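PDB 3KXW: saframycin Mx1 synthetase B from Legionella pneumophila subsp. pneumophila, which is a member of the ANL superfamily of AMP-binding enzymes, with a large N-terminal AMP-binding part and a smaller C-terminal domain. Local coordinates for residues Cys506-Arg511 against Ile540-Leu545; Leu521-Phe526 against Ala574-Asn579. All coordinates share one frame; numbering follows the deposited sequence.

Contact 1: Cys506-Arg511 against Ile540-Leu545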
ATOM      1  N   CYS A 506      25.301   7.567  -3.935  1.00 15.40           N
ATOM      2  CA  CYS A 506      26.119   7.583  -2.721  1.00 16.31           C
ATOM      3  C   CYS A 506      27.582   7.538  -3.071  1.00 15.64           C
ATOM      4  O   CYS A 506      27.982   6.743  -3.908  1.00 16.10           O
ATOM      5  CB  CYS A 506      25.840   6.339  -1.852  1.00 19.05           C
ATOM      6  SG  CYS A 506      24.147   6.153  -1.350  1.00 21.70           S
ATOM      7  N   GLU A 507      28.388   8.377  -2.430  1.00 16.99           N
ATOM      8  CA  GLU A 507      29.836   8.173  -2.455  1.00 17.02           C
ATOM      9  C   GLU A 507      30.132   6.956  -1.575  1.00 16.75           C
ATOM     10  O   GLU A 507      29.465   6.758  -0.555  1.00 17.10           O
ATOM     11  CB  GLU A 507      30.549   9.376  -1.862  1.00 18.57           C
ATOM     12  CG  GLU A 507      30.319  10.675  -2.605  1.00 19.65           C
ATOM     13  CD  GLU A 507      31.052  11.845  -1.929  1.00 24.92           C
ATOM     14  OE1 GLU A 507      31.310  11.767  -0.706  1.00 21.65           O
ATOM     15  OE2 GLU A 507      31.364  12.824  -2.634  1.00 25.68           O
ATOM     16  N   VAL A 508      31.096   6.132  -1.967  1.00 16.30           N
ATOM     17  CA  VAL A 508      31.518   5.034  -1.118  1.00 15.43           C
ATOM     18  C   VAL A 508      32.956   5.282  -0.709  1.00 16.25           C
ATOM     19  O   VAL A 508      33.770   5.720  -1.528  1.00 16.45           O
ATOM     20  CB  VAL A 508      31.380   3.643  -1.813  1.00 17.25           C
ATOM     21  CG1 VAL A 508      29.898   3.335  -2.093  1.00 17.62           C
ATOM     22  CG2 VAL A 508      32.148   3.617  -3.095  1.00 18.54           C
ATOM     23  N   LYS A 509      33.267   5.035   0.563  1.00 14.96           N
ATOM     24  CA  LYS A 509      34.638   5.214   1.026  1.00 18.18           C
ATOM     25  C   LYS A 509      35.604   4.362   0.220  1.00 17.29           C
ATOM     26  O   LYS A 509      36.672   4.825  -0.143  1.00 20.44           O
ATOM     27  CB  LYS A 509      34.785   4.868   2.515  1.00 17.93           C
ATOM     28  CG  LYS A 509      34.013   5.786   3.466  1.00 19.64           C
ATOM     29  CD  LYS A 509      34.155   5.335   4.918  1.00 18.74           C
ATOM     30  CE  LYS A 509      33.405   6.259   5.845  1.00 17.30           C
ATOM     31  NZ  LYS A 509      33.620   5.835   7.258  1.00 18.93           N
ATOM     32  N   ASN A 510      35.237   3.105  -0.002  1.00 16.67           N
ATOM     33  CA  ASN A 510      36.087   2.134  -0.684  1.00 17.19           C
ATOM     34  C   ASN A 510      35.592   1.852  -2.099  1.00 17.98           C
ATOM     35  O   ASN A 510      34.629   1.093  -2.312  1.00 18.46           O
ATOM     36  CB  ASN A 510      36.211   0.823   0.136  1.00 17.41           C
ATOM     37  CG  ASN A 510      37.273  -0.126  -0.437  1.00 20.02           C
ATOM     38  OD1 ASN A 510      37.546  -0.098  -1.629  1.00 20.11           O
ATOM     39  ND2 ASN A 510      37.869  -0.969   0.419  1.00 18.28           N
ATOM     40  N   ARG A 511      36.261   2.466  -3.067  1.00 19.52           N
ATOM     41  CA  ARG A 511      35.832   2.396  -4.467  1.00 20.25           C
ATOM     42  C   ARG A 511      36.080   1.038  -5.103  1.00 20.85           C
ATOM     43  O   ARG A 511      35.633   0.779  -6.224  1.00 21.35           O
ATOM     44  CB  ARG A 511      36.510   3.495  -5.296  1.00 22.23           C
ATOM     45  CG  ARG A 511      37.999   3.260  -5.590  1.00 24.03           C
ATOM     46  CD  ARG A 511      38.616   4.490  -6.244  1.00 28.83           C
ATOM     47  NE  ARG A 511      39.987   4.248  -6.692  1.00 31.38           N
ATOM     48  CZ  ARG A 511      40.301   3.486  -7.738  1.00 36.10           C
ATOM     49  NH1 ARG A 511      39.343   2.883  -8.427  1.00 36.76           N
ATOM     50  NH2 ARG A 511      41.572   3.320  -8.099  1.00 37.47           N
ATOM     51  N   ILE A 540      20.119   2.996  -7.990  1.00 14.19           N
ATOM     52  CA  ILE A 540      21.147   3.426  -7.041  1.00 16.86           C
ATOM     53  C   ILE A 540      22.470   3.540  -7.759  1.00 16.65           C
ATOM     54  O   ILE A 540      22.862   2.616  -8.471  1.00 16.36           O
ATOM     55  CB  ILE A 540      21.318   2.421  -5.866  1.00 15.86           C
ATOM     56  CG1 ILE A 540      19.982   2.241  -5.148  1.00 14.66           C
ATOM     57  CG2 ILE A 540      22.411   2.905  -4.893  1.00 16.48           C
ATOM     58  CD1 ILE A 540      20.016   1.180  -4.083  1.00 18.49           C
ATOM     59  N   VAL A 541      23.165   4.657  -7.554  1.00 17.18           N
ATOM     60  CA  VAL A 541      24.465   4.865  -8.193  1.00 18.74           C
ATOM     61  C   VAL A 541      25.545   5.094  -7.140  1.00 17.61           C
ATOM     62  O   VAL A 541      25.369   5.918  -6.241  1.00 15.65           O
ATOM     63  CB  VAL A 541      24.456   6.101  -9.142  1.00 19.18           C
ATOM     64  CG1 VAL A 541      25.751   6.159  -9.917  1.00 20.76           C
ATOM     65  CG2 VAL A 541      23.279   6.030 -10.115  1.00 21.43           C
ATOM     66  N   LEU A 542      26.662   4.379  -7.277  1.00 19.30           N
ATOM     67  CA  LEU A 542      27.772   4.475  -6.343  1.00 17.42           C
ATOM     68  C   LEU A 542      28.903   5.194  -7.070  1.00 18.36           C
ATOM     69  O   LEU A 542      29.178   4.890  -8.223  1.00 19.64           O
ATOM     70  CB  LEU A 542      28.236   3.071  -5.885  1.00 18.71           C
ATOM     71  CG  LEU A 542      27.192   2.170  -5.192  1.00 19.92           C
ATOM     72  CD1 LEU A 542      27.799   0.845  -4.681  1.00 17.61           C
ATOM     73  CD2 LEU A 542      26.447   2.883  -4.041  1.00 16.07           C
ATOM     74  N   ILE A 543      29.533   6.144  -6.392  1.00 17.26           N
ATOM     75  CA  ILE A 543      30.660   6.883  -6.942  1.00 20.39           C
ATOM     76  C   ILE A 543      31.745   7.012  -5.866  1.00 19.91           C
ATOM     77  O   ILE A 543      31.475   6.780  -4.694  1.00 18.46           O
ATOM     78  CB  ILE A 543      30.206   8.272  -7.419  1.00 19.78           C
ATOM     79  CG1 ILE A 543      29.727   9.123  -6.238  1.00 18.31           C
ATOM     80  CG2 ILE A 543      29.099   8.131  -8.490  1.00 19.96           C
ATOM     81  CD1 ILE A 543      29.550  10.575  -6.609  1.00 23.04           C
ATOM     82  N   PRO A 544      32.973   7.393  -6.262  1.00 23.17           N
ATOM     83  CA  PRO A 544      34.081   7.499  -5.302  1.00 21.45           C
ATOM     84  C   PRO A 544      33.913   8.639  -4.303  1.00 21.37           C
ATOM     85  O   PRO A 544      33.179   9.597  -4.541  1.00 21.16           O
ATOM     86  CB  PRO A 544      35.310   7.777  -6.201  1.00 23.48           C
ATOM     87  CG  PRO A 544      34.909   7.335  -7.570  1.00 24.16           C
ATOM     88  CD  PRO A 544      33.429   7.659  -7.640  1.00 21.55           C
ATOM     89  N   LEU A 545      34.607   8.517  -3.177  1.00 20.67           N
ATOM     90  CA  LEU A 545      34.680   9.572  -2.179  1.00 24.64           C
ATOM     91  C   LEU A 545      35.098  10.899  -2.790  1.00 25.43           C
ATOM     92  O   LEU A 545      35.888  10.938  -3.729  1.00 26.70           O
ATOM     93  CB  LEU A 545      35.696   9.208  -1.096  1.00 23.71           C
ATOM     94  CG  LEU A 545      35.228   8.615   0.221  1.00 24.92           C
ATOM     95  CD1 LEU A 545      36.320   8.846   1.281  1.00 23.46           C
ATOM     96  CD2 LEU A 545      33.895   9.216   0.686  1.00 22.62           C
TER
HETATM   97  O   HOH W   1      36.304   6.136  -2.893  1.00 19.70           O
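The flat groups that meet are backbone peptides and one carboxylate: Cys506, Glu507 and Val508 run beside Val541, Leu542 and Ile543 as parallel strands. Cys506 and Leu542 put their side chains on one face of the sheet, Glu507 and Ile543 on the other; three hydrogen bonds join the backbones between them. Cys506 N gives its hydrogen to Val541 O (2.8 Å), Ile543 N to Cys506 O (3.0 Å), and Val508 N to Ile543 O (2.8 Å). The middle donor sits 22° out of the Cys506 carbonyl plane, whereas the other two lie almost in line with their C=O bonds. Leu542 CD2 touches Cys506 CB at 4.1 Å and Val508 CG1 at 4.0 Å, the valine crossing it at about a right angle. Glu507 CG lies anti to its carbonyl carbon (chi1 -62°) and packs on Ile543 CG1 at 4.0 Å. Beyond Val508 the strands part, and a water bridges them, donating to Val508 O and accepting from Leu545 N, both at 2.9 Å. Glu507 OE1 touches the Leu545 CD2 methyl, the two side chains crossing at about a right angle, and the oxygens of the buried Glu507 take backbone hydrogens from Lys488 (OE1) and Met548 (OE2). A charge held by two backbone N-H groups probably stays ionised, and it ties the strand pair to Lys488 and Met548.

Contact 2: Leu521-Phe526 against Ala574-Asn579; sequences LFNEIF and ATWQLN
The helix layer packed on the C-terminal domain's mixed beta sheet meets an outermost strand here, with Phe522 of helix 515-533 set against Trp576 of strand 574-577. Each of the two residues lays its CB over the other's ring. Trp576 CB stands 3.3 Å from the centroid of the Phe522 ring, almost on its normal, and Phe522 CB lies 3.8 Å from the centroid of the indole's five-membered ring. These are two reciprocal CH-pi contacts, made as the side chains slide past each other in opposite directions. The ring planes differ by 30° and barely overlap, yet Phe522 CD2 still comes within 3.4 Å of Trp576 CD1. With Trp576 CG anti to the backbone N (chi1 175°), the root of the indole is brought to Phe522 CG. Leu578 N sits over the indole face away from Phe522. At the edge of the indole, in its plane, a water accepts from Trp576 NE1 (2.8 Å) and donates to Asn523 OD1 (2.7 Å), which links the indole N-H to the helix. One turn after Phe522, Phe526 CD1 meets Trp576 CH2 at 3.8 Å, with the side chains crossing at about a right angle, and Phe526 CE1 reaches Leu578 CD2 at 4.1 Å. Ala574 CB lies at the edge of the Phe522 ring, near its plane, by CZ. Ile540 and Leu542 of the adjacent strand 539-544 also touch Phe522, while helix 269-277, from the AMP-binding part, brings Tyr273 against the Phe526 ring and Lys276 to Trp576 in a cation-pi contact.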
ATOM      1  N   LEU A 521      24.858  -3.736  -0.057  1.00 18.04           N
ATOM      2  CA  LEU A 521      24.636  -2.301   0.138  1.00 19.20           C
ATOM      3  C   LEU A 521      23.370  -1.822  -0.576  1.00 16.02           C
ATOM      4  O   LEU A 521      22.566  -1.110   0.022  1.00 16.23           O
ATOM      5  CB  LEU A 521      25.843  -1.485  -0.340  1.00 17.11           C
ATOM      6  CG  LEU A 521      25.688   0.040  -0.320  1.00 17.46           C
ATOM      7  CD1 LEU A 521      25.240   0.540   1.074  1.00 17.77           C
ATOM      8  CD2 LEU A 521      26.993   0.698  -0.736  1.00 18.64           C
ATOM      9  N   PHE A 522      23.214  -2.210  -1.842  1.00 16.17           N
ATOM     10  CA  PHE A 522      22.023  -1.865  -2.634  1.00 18.62           C
ATOM     11  C   PHE A 522      20.751  -2.335  -1.930  1.00 17.68           C
ATOM     12  O   PHE A 522      19.775  -1.599  -1.835  1.00 16.89           O
ATOM     13  CB  PHE A 522      22.057  -2.491  -4.039  1.00 19.07           C
ATOM     14  CG  PHE A 522      23.132  -1.940  -4.940  1.00 17.93           C
ATOM     15  CD1 PHE A 522      23.379  -0.578  -5.002  1.00 18.46           C
ATOM     16  CD2 PHE A 522      23.881  -2.799  -5.741  1.00 19.99           C
ATOM     17  CE1 PHE A 522      24.381  -0.087  -5.833  1.00 19.78           C
ATOM     18  CE2 PHE A 522      24.877  -2.323  -6.571  1.00 19.56           C
ATOM     19  CZ  PHE A 522      25.137  -0.973  -6.610  1.00 19.13           C
ATOM     20  N   ASN A 523      20.763  -3.572  -1.451  1.00 18.41           N
ATOM     21  CA  ASN A 523      19.617  -4.103  -0.715  1.00 20.01           C
ATOM     22  C   ASN A 523      19.326  -3.359   0.589  1.00 18.66           C
ATOM     23  O   ASN A 523      18.168  -3.126   0.931  1.00 18.30           O
ATOM     24  CB  ASN A 523      19.779  -5.611  -0.484  1.00 23.96           C
ATOM     25  CG  ASN A 523      19.870  -6.383  -1.786  1.00 21.41           C
ATOM     26  OD1 ASN A 523      19.306  -5.969  -2.792  1.00 24.37           O
ATOM     27  ND2 ASN A 523      20.589  -7.505  -1.777  1.00 23.05           N
ATOM     28  N   GLU A 524      20.380  -2.968   1.305  1.00 19.33           N
ATOM     29  CA  GLU A 524      20.221  -2.230   2.557  1.00 19.47           C
ATOM     30  C   GLU A 524      19.636  -0.866   2.289  1.00 17.51           C
ATOM     31  O   GLU A 524      18.805  -0.366   3.054  1.00 18.07           O
ATOM     32  CB  GLU A 524      21.573  -2.078   3.274  1.00 19.77           C
ATOM     33  CG  GLU A 524      22.016  -3.358   3.946  1.00 25.85           C
ATOM     34  CD  GLU A 524      23.493  -3.374   4.311  1.00 31.87           C
ATOM     35  OE1 GLU A 524      24.254  -2.504   3.824  1.00 32.21           O
ATOM     36  OE2 GLU A 524      23.900  -4.281   5.070  1.00 35.16           O
ATOM     37  N   ILE A 525      20.075  -0.249   1.200  1.00 16.03           N
ATOM     38  CA  ILE A 525      19.535   1.042   0.851  1.00 17.10           C
ATOM     39  C   ILE A 525      18.047   0.903   0.514  1.00 16.91           C
ATOM     40  O   ILE A 525      17.217   1.644   1.029  1.00 16.73           O
ATOM     41  CB  ILE A 525      20.298   1.666  -0.307  1.00 15.54           C
ATOM     42  CG1 ILE A 525      21.701   2.055   0.176  1.00 16.48           C
ATOM     43  CG2 ILE A 525      19.545   2.887  -0.802  1.00 17.31           C
ATOM     44  CD1 ILE A 525      22.695   2.402  -0.975  1.00 16.06           C
ATOM     45  N   PHE A 526      17.710  -0.066  -0.326  1.00 15.72           N
ATOM     46  CA  PHE A 526      16.310  -0.258  -0.681  1.00 15.83           C
ATOM     47  C   PHE A 526      15.443  -0.462   0.561  1.00 17.26           C
ATOM     48  O   PHE A 526      14.401   0.196   0.731  1.00 16.63           O
ATOM     49  CB  PHE A 526      16.119  -1.402  -1.694  1.00 17.57           C
ATOM     50  CG  PHE A 526      14.721  -1.461  -2.247  1.00 17.99           C
ATOM     51  CD1 PHE A 526      14.392  -0.811  -3.426  1.00 16.69           C
ATOM     52  CD2 PHE A 526      13.730  -2.123  -1.552  1.00 18.36           C
ATOM     53  CE1 PHE A 526      13.083  -0.863  -3.927  1.00 18.01           C
ATOM     54  CE2 PHE A 526      12.425  -2.167  -2.027  1.00 17.39           C
ATOM     55  CZ  PHE A 526      12.107  -1.528  -3.220  1.00 19.46           C
ATOM     56  N   ALA A 574      29.444   1.738  -9.497  1.00 21.96           N
ATOM     57  CA  ALA A 574      28.471   0.720  -9.884  1.00 22.40           C
ATOM     58  C   ALA A 574      27.090   1.320  -9.921  1.00 20.67           C
ATOM     59  O   ALA A 574      26.836   2.364  -9.306  1.00 18.78           O
ATOM     60  CB  ALA A 574      28.510  -0.484  -8.931  1.00 22.59           C
ATOM     61  N   THR A 575      26.203   0.666 -10.658  1.00 20.61           N
ATOM     62  CA  THR A 575      24.817   1.108 -10.742  1.00 20.17           C
ATOM     63  C   THR A 575      23.949  -0.092 -10.464  1.00 19.45           C
ATOM     64  O   THR A 575      24.298  -1.201 -10.852  1.00 21.22           O
ATOM     65  CB  THR A 575      24.496   1.688 -12.138  1.00 20.86           C
ATOM     66  OG1 THR A 575      25.317   2.835 -12.371  1.00 23.15           O
ATOM     67  CG2 THR A 575      23.029   2.125 -12.250  1.00 21.68           C
ATOM     68  N   TRP A 576      22.824   0.121  -9.788  1.00 17.89           N
ATOM     69  CA  TRP A 576      21.847  -0.939  -9.562  1.00 17.27           C
ATOM     70  C   TRP A 576      20.530  -0.421 -10.128  1.00 17.15           C
ATOM     71  O   TRP A 576      20.160   0.724  -9.869  1.00 15.77           O
ATOM     72  CB  TRP A 576      21.738  -1.167  -8.052  1.00 18.64           C
ATOM     73  CG  TRP A 576      20.695  -2.142  -7.543  1.00 17.97           C
ATOM     74  CD1 TRP A 576      20.877  -3.466  -7.267  1.00 18.05           C
ATOM     75  CD2 TRP A 576      19.348  -1.830  -7.149  1.00 17.76           C
ATOM     76  NE1 TRP A 576      19.713  -4.012  -6.756  1.00 19.02           N
ATOM     77  CE2 TRP A 576      18.761  -3.023  -6.674  1.00 19.35           C
ATOM     78  CE3 TRP A 576      18.581  -0.657  -7.154  1.00 17.16           C
ATOM     79  CZ2 TRP A 576      17.436  -3.078  -6.223  1.00 18.48           C
ATOM     80  CZ3 TRP A 576      17.259  -0.712  -6.713  1.00 16.95           C
ATOM     81  CH2 TRP A 576      16.704  -1.915  -6.253  1.00 19.14           C
ATOM     82  N   GLN A 577      19.843  -1.253 -10.905  1.00 17.83           N
ATOM     83  CA  GLN A 577      18.547  -0.886 -11.478  1.00 18.90           C
ATOM     84  C   GLN A 577      17.518  -1.958 -11.144  1.00 18.37           C
ATOM     85  O   GLN A 577      17.606  -3.094 -11.629  1.00 19.43           O
ATOM     86  CB  GLN A 577      18.645  -0.731 -12.999  1.00 21.35           C
ATOM     87  CG  GLN A 577      19.554   0.406 -13.476  1.00 24.93           C
ATOM     88  CD  GLN A 577      18.877   1.766 -13.432  1.00 25.09           C
ATOM     89  OE1 GLN A 577      17.910   1.965 -12.696  1.00 26.76           O
ATOM     90  NE2 GLN A 577      19.377   2.711 -14.224  1.00 26.44           N
ATOM     91  N   LEU A 578      16.538  -1.600 -10.327  1.00 16.83           N
ATOM     92  CA  LEU A 578      15.527  -2.561  -9.868  1.00 17.39           C
ATOM     93  C   LEU A 578      14.886  -3.354 -11.004  1.00 18.49           C
ATOM     94  O   LEU A 578      14.693  -4.572 -10.899  1.00 19.22           O
ATOM     95  CB  LEU A 578      14.441  -1.839  -9.061  1.00 16.58           C
ATOM     96  CG  LEU A 578      13.205  -2.653  -8.688  1.00 18.10           C
ATOM     97  CD1 LEU A 578      13.591  -3.888  -7.914  1.00 16.28           C
ATOM     98  CD2 LEU A 578      12.257  -1.786  -7.873  1.00 20.37           C
ATOM     99  N   ASN A 579      14.549  -2.669 -12.087  1.00 18.67           N
ATOM    100  CA  ASN A 579      13.723  -3.304 -13.108  1.00 20.85           C
ATOM    101  C   ASN A 579      14.509  -3.894 -14.264  1.00 20.97           C
ATOM    102  O   ASN A 579      13.927  -4.346 -15.247  1.00 20.16           O
ATOM    103  CB  ASN A 579      12.587  -2.385 -13.583  1.00 23.98           C
ATOM    104  CG  ASN A 579      13.075  -1.176 -14.313  1.00 23.92           C
ATOM    105  OD1 ASN A 579      14.230  -1.102 -14.748  1.00 26.88           O
ATOM    106  ND2 ASN A 579      12.192  -0.208 -14.469  1.00 27.31           N
TER
HETATM  107  O   HOH W   2      19.286  -6.410  -5.451  1.00 30.48           O

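Along the chain the segments come in the order 506-511, 521-526, 540-545 and 574-579, so the two contacts cross rather than nest. Contact 1 closes a span of 28 residues holding helix 515-533: it is the strand pairing of a beta-alpha-beta unit. Contact 2 starts on that same helix and closes 47 residues, taking in strand 539-544 and helix 554-567 before strand 574-577. The last two strands are antiparallel neighbours, probably hydrogen-bonded from Trp576 N to Ile540 O and from Leu542 N to Ala574 O. Ile525 of the same helix touches Cys506, so helix 515-533 reaches strands 499-508, 539-544 and 574-577, three of the sheet's four.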